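Local coordinates for BCL2-like 10 (Danio rerio, PDB 6FBX), which is a pro-survival Bcl-2 family protein that binds the BH3 segment of Bad and probably restrains apoptosis by holding such segments, at residues A[16-25]-A[95-106]. Residues are numbered along the deposited sequence; the frame is centred on the assembly and turned at random.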
loop_
_atom_site.group_PDB
_atom_site.type_symbol
_atom_site.label_atom_id
_atom_site.label_comp_id
_atom_site.label_asym_id
_atom_site.label_seq_id
_atom_site.Cartn_x
_atom_site.Cartn_y
_atom_site.Cartn_z
ATOM N N LEU A 16 -3.983 7.584 6.228
ATOM C CA LEU A 16 -4.215 7.363 4.806
ATOM C C LEU A 16 -4.493 5.893 4.519
ATOM O O LEU A 16 -5.441 5.555 3.800
ATOM C CB LEU A 16 -3.005 7.850 4.010
ATOM C CG LEU A 16 -3.200 8.029 2.507
ATOM C CD1 LEU A 16 -4.168 9.167 2.228
ATOM C CD2 LEU A 16 -1.857 8.285 1.835
ATOM N N ALA A 17 -3.676 5.003 5.083
ATOM C CA ALA A 17 -3.883 3.572 4.884
ATOM C C ALA A 17 -5.206 3.116 5.482
ATOM O O ALA A 17 -5.932 2.323 4.870
ATOM C CB ALA A 17 -2.724 2.789 5.500
ATOM N N GLU A 18 -5.541 3.599 6.680
ATOM C CA GLU A 18 -6.810 3.216 7.288
ATOM C C GLU A 18 -7.985 3.654 6.426
ATOM O O GLU A 18 -8.966 2.915 6.278
ATOM C CB GLU A 18 -6.924 3.810 8.691
ATOM C CG GLU A 18 -6.083 3.095 9.730
ATOM C CD GLU A 18 -6.385 3.563 11.139
ATOM O OE1 GLU A 18 -6.460 4.790 11.360
ATOM O OE2 GLU A 18 -6.563 2.701 12.022
ATOM N N ASP A 19 -7.906 4.851 5.843
ATOM C CA ASP A 19 -9.003 5.329 5.009
ATOM C C ASP A 19 -9.159 4.472 3.761
ATOM O O ASP A 19 -10.277 4.078 3.402
ATOM C CB ASP A 19 -8.789 6.788 4.612
ATOM C CG ASP A 19 -9.835 7.270 3.630
ATOM O OD1 ASP A 19 -10.968 7.563 4.065
ATOM O OD2 ASP A 19 -9.534 7.325 2.419
ATOM N N TYR A 20 -8.053 4.185 3.069
ATOM C CA TYR A 20 -8.161 3.402 1.845
ATOM C C TYR A 20 -8.676 2.002 2.142
ATOM O O TYR A 20 -9.532 1.480 1.419
ATOM C CB TYR A 20 -6.820 3.319 1.115
ATOM C CG TYR A 20 -6.994 2.645 -0.219
ATOM C CD1 TYR A 20 -7.755 3.248 -1.212
ATOM C CD2 TYR A 20 -6.458 1.387 -0.475
ATOM C CE1 TYR A 20 -7.958 2.636 -2.430
ATOM C CE2 TYR A 20 -6.646 0.768 -1.703
ATOM C CZ TYR A 20 -7.405 1.398 -2.671
ATOM O OH TYR A 20 -7.616 0.796 -3.889
ATOM N N ILE A 21 -8.174 1.381 3.209
ATOM C CA ILE A 21 -8.631 0.043 3.572
ATOM C C ILE A 21 -10.121 0.053 3.897
ATOM O O ILE A 21 -10.870 -0.837 3.471
ATOM C CB ILE A 21 -7.777 -0.495 4.736
ATOM C CG1 ILE A 21 -6.393 -0.879 4.210
ATOM C CG2 ILE A 21 -8.444 -1.691 5.402
ATOM C CD1 ILE A 21 -5.365 -1.142 5.290
ATOM N N SER A 22 -10.580 1.054 4.653
ATOM C CA SER A 22 -12.011 1.170 4.927
ATOM C C SER A 22 -12.795 1.364 3.636
ATOM O O SER A 22 -13.859 0.765 3.443
ATOM C CB SER A 22 -12.273 2.333 5.886
ATOM O OG SER A 22 -11.576 2.166 7.107
ATOM N N PHE A 23 -12.278 2.209 2.743
ATOM C CA PHE A 23 -12.910 2.437 1.447
ATOM C C PHE A 23 -13.068 1.132 0.675
ATOM O O PHE A 23 -14.089 0.909 0.010
ATOM C CB PHE A 23 -12.064 3.451 0.675
ATOM C CG PHE A 23 -12.583 3.795 -0.688
ATOM C CD1 PHE A 23 -13.765 4.496 -0.848
ATOM C CD2 PHE A 23 -11.849 3.465 -1.814
ATOM C CE1 PHE A 23 -14.223 4.829 -2.112
ATOM C CE2 PHE A 23 -12.298 3.795 -3.075
ATOM C CZ PHE A 23 -13.485 4.480 -3.226
ATOM N N CYS A 24 -12.079 0.245 0.772
ATOM C CA CYS A 24 -12.139 -1.064 0.135
ATOM C C CYS A 24 -13.002 -2.062 0.895
ATOM O O CYS A 24 -13.265 -3.150 0.369
ATOM C CB CYS A 24 -10.726 -1.633 -0.012
ATOM S SG CYS A 24 -9.697 -0.706 -1.155
ATOM N N SER A 25 -13.447 -1.728 2.106
ATOM C CA SER A 25 -14.216 -2.640 2.940
ATOM C C SER A 25 -15.708 -2.318 2.936
ATOM O O SER A 25 -16.422 -2.696 3.870
ATOM C CB SER A 25 -13.676 -2.620 4.371
ATOM O OG SER A 25 -12.294 -2.947 4.391
ATOM N N PHE A 95 -0.580 0.243 -1.642
ATOM C CA PHE A 95 -1.937 0.516 -1.179
ATOM C C PHE A 95 -2.956 -0.335 -1.929
ATOM O O PHE A 95 -3.859 -0.914 -1.315
ATOM C CB PHE A 95 -2.259 2.008 -1.336
ATOM C CG PHE A 95 -1.767 2.856 -0.197
ATOM C CD1 PHE A 95 -2.661 3.438 0.688
ATOM C CD2 PHE A 95 -0.415 3.065 -0.003
ATOM C CE1 PHE A 95 -2.216 4.216 1.736
ATOM C CE2 PHE A 95 0.039 3.845 1.049
ATOM C CZ PHE A 95 -0.864 4.417 1.919
ATOM N N THR A 96 -2.826 -0.429 -3.257
ATOM C CA THR A 96 -3.756 -1.244 -4.034
ATOM C C THR A 96 -3.742 -2.687 -3.554
ATOM O O THR A 96 -4.794 -3.284 -3.301
ATOM C CB THR A 96 -3.400 -1.189 -5.519
ATOM O OG1 THR A 96 -3.383 0.173 -5.965
ATOM C CG2 THR A 96 -4.413 -1.981 -6.338
ATOM N N PHE A 97 -2.548 -3.267 -3.434
ATOM C CA PHE A 97 -2.434 -4.658 -3.014
ATOM C C PHE A 97 -3.021 -4.863 -1.624
ATOM O O PHE A 97 -3.741 -5.839 -1.385
ATOM C CB PHE A 97 -0.967 -5.084 -3.050
ATOM C CG PHE A 97 -0.744 -6.512 -2.665
ATOM C CD1 PHE A 97 -1.394 -7.529 -3.334
ATOM C CD2 PHE A 97 0.133 -6.840 -1.646
ATOM C CE1 PHE A 97 -1.191 -8.848 -2.984
ATOM C CE2 PHE A 97 0.343 -8.161 -1.292
ATOM C CZ PHE A 97 -0.319 -9.163 -1.964
ATOM N N THR A 98 -2.733 -3.951 -0.695
ATOM C CA THR A 98 -3.226 -4.113 0.669
ATOM C C THR A 98 -4.741 -3.960 0.728
ATOM O O THR A 98 -5.410 -4.633 1.519
ATOM C CB THR A 98 -2.539 -3.110 1.593
ATOM O OG1 THR A 98 -1.121 -3.298 1.523
ATOM C CG2 THR A 98 -2.992 -3.301 3.032
ATOM N N GLY A 99 -5.299 -3.081 -0.104
ATOM C CA GLY A 99 -6.744 -2.959 -0.181
ATOM C C GLY A 99 -7.415 -4.234 -0.652
ATOM O O GLY A 99 -8.459 -4.628 -0.127
ATOM N N VAL A 100 -6.835 -4.892 -1.660
ATOM C CA VAL A 100 -7.384 -6.163 -2.123
ATOM C C VAL A 100 -7.195 -7.232 -1.057
ATOM O O VAL A 100 -8.093 -8.045 -0.803
ATOM C CB VAL A 100 -6.731 -6.573 -3.457
ATOM C CG1 VAL A 100 -7.235 -7.940 -3.908
ATOM C CG2 VAL A 100 -7.009 -5.531 -4.528
ATOM N N LEU A 101 -6.024 -7.249 -0.423
ATOM C CA LEU A 101 -5.759 -8.175 0.670
ATOM C C LEU A 101 -6.802 -8.026 1.769
ATOM O O LEU A 101 -7.383 -9.013 2.235
ATOM C CB LEU A 101 -4.354 -7.901 1.209
ATOM C CG LEU A 101 -3.477 -8.978 1.831
ATOM C CD1 LEU A 101 -3.606 -10.321 1.136
ATOM C CD2 LEU A 101 -2.041 -8.480 1.776
ATOM N N ALA A 102 -7.055 -6.785 2.192
ATOM C CA ALA A 102 -8.028 -6.538 3.249
ATOM C C ALA A 102 -9.414 -7.021 2.844
ATOM O O ALA A 102 -10.123 -7.638 3.647
ATOM C CB ALA A 102 -8.054 -5.048 3.586
ATOM N N SER A 103 -9.818 -6.747 1.602
ATOM C CA SER A 103 -11.133 -7.183 1.139
ATOM C C SER A 103 -11.228 -8.703 1.112
ATOM O O SER A 103 -12.281 -9.272 1.428
ATOM C CB SER A 103 -11.415 -6.608 -0.249
ATOM O OG SER A 103 -11.329 -5.195 -0.239
ATOM N N GLU A 104 -10.142 -9.379 0.733
ATOM C CA GLU A 104 -10.154 -10.838 0.700
ATOM C C GLU A 104 -10.247 -11.413 2.109
ATOM O O GLU A 104 -10.972 -12.388 2.340
ATOM C CB GLU A 104 -8.906 -11.353 -0.022
ATOM C CG GLU A 104 -8.771 -12.869 -0.076
ATOM C CD GLU A 104 -9.788 -13.521 -0.989
ATOM O OE1 GLU A 104 -10.246 -12.855 -1.941
ATOM O OE2 GLU A 104 -10.123 -14.704 -0.760
ATOM N N LEU A 105 -9.529 -10.820 3.067
ATOM C CA LEU A 105 -9.607 -11.297 4.445
ATOM C C LEU A 105 -11.019 -11.146 4.998
ATOM O O LEU A 105 -11.518 -12.032 5.702
ATOM C CB LEU A 105 -8.598 -10.550 5.316
ATOM C CG LEU A 105 -7.135 -10.917 5.058
ATOM C CD1 LEU A 105 -6.192 -9.870 5.641
ATOM C CD2 LEU A 105 -6.827 -12.290 5.636
ATOM N N LEU A 106 -11.685 -10.031 4.688
ATOM C CA LEU A 106 -13.079 -9.871 5.087
ATOM C C LEU A 106 -13.964 -10.919 4.426
ATOM O O LEU A 106 -14.843 -11.498 5.074
ATOM C CB LEU A 106 -13.565 -8.462 4.745
ATOM C CG LEU A 106 -13.388 -7.414 5.847
ATOM C CD1 LEU A 106 -11.948 -7.355 6.333
ATOM C CD2 LEU A 106 -13.844 -6.044 5.363
HETATM O O HOH W 1 -7.225 -1.825 -3.955
#
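Gly-99 lets helices 2-24 and 88-107 come together: its CA lies 5.2 Å from Ile-21 CA, and a CB at this position would run into Tyr-20 CE2 and Cys-24 SG. The axes of 16-24 and 95-106 approach to 8.7 Å and cross at -48°. Tyr-20 reaches over the first turn of 95-106 because its CG stands anti to the backbone N (chi1 -173°), which sets CE2 3.3 Å from Phe-95 O and lays the ring beside Gly-99. Cys-24 SG sits 3.4 Å above one face of that ring, offset toward the rim. At the phenol end, Tyr-20 OH donates to a water, which in turn donates to Thr-96 O, so the hydroxyl reaches the backbone of helix 88-107 through the water. A phenylalanine here would probably leave that water short of its donor and Thr-96 O less firmly bridged. On one side of the tyrosine, the Phe-95 ring inserts against Leu-16 and Ala-17, its CE1 3.6 Å from Ala-17 CA and its edge turned to Leu-16 C. On another, Ile-21 splits its branches, CG2 meeting Ala-102 CB at 3.8 Å and CD1 meeting Thr-98 CG2; helix 112-129 closes over Ile-21 and Thr-98.

Packing is thinner where helix 2-24 ends, among partly exposed residues. Ser-103 OG lies 2.9 Å from both Cys-24 O and Gly-99 O, two acceptors competing for one proton, and beyond it Leu-106 CD2 touches Ser-25 CB at the partly exposed edge. Ser-25 OG turns back to donate to Ile-21 O, 38° out of the carbonyl plane. The crossing at Gly-99 joins the N-terminal helix to helix 88-107, the first of the central hairpin of the all-helical Bcl-2 fold; Phe-97 on that helix packs against the bound BH3 peptide.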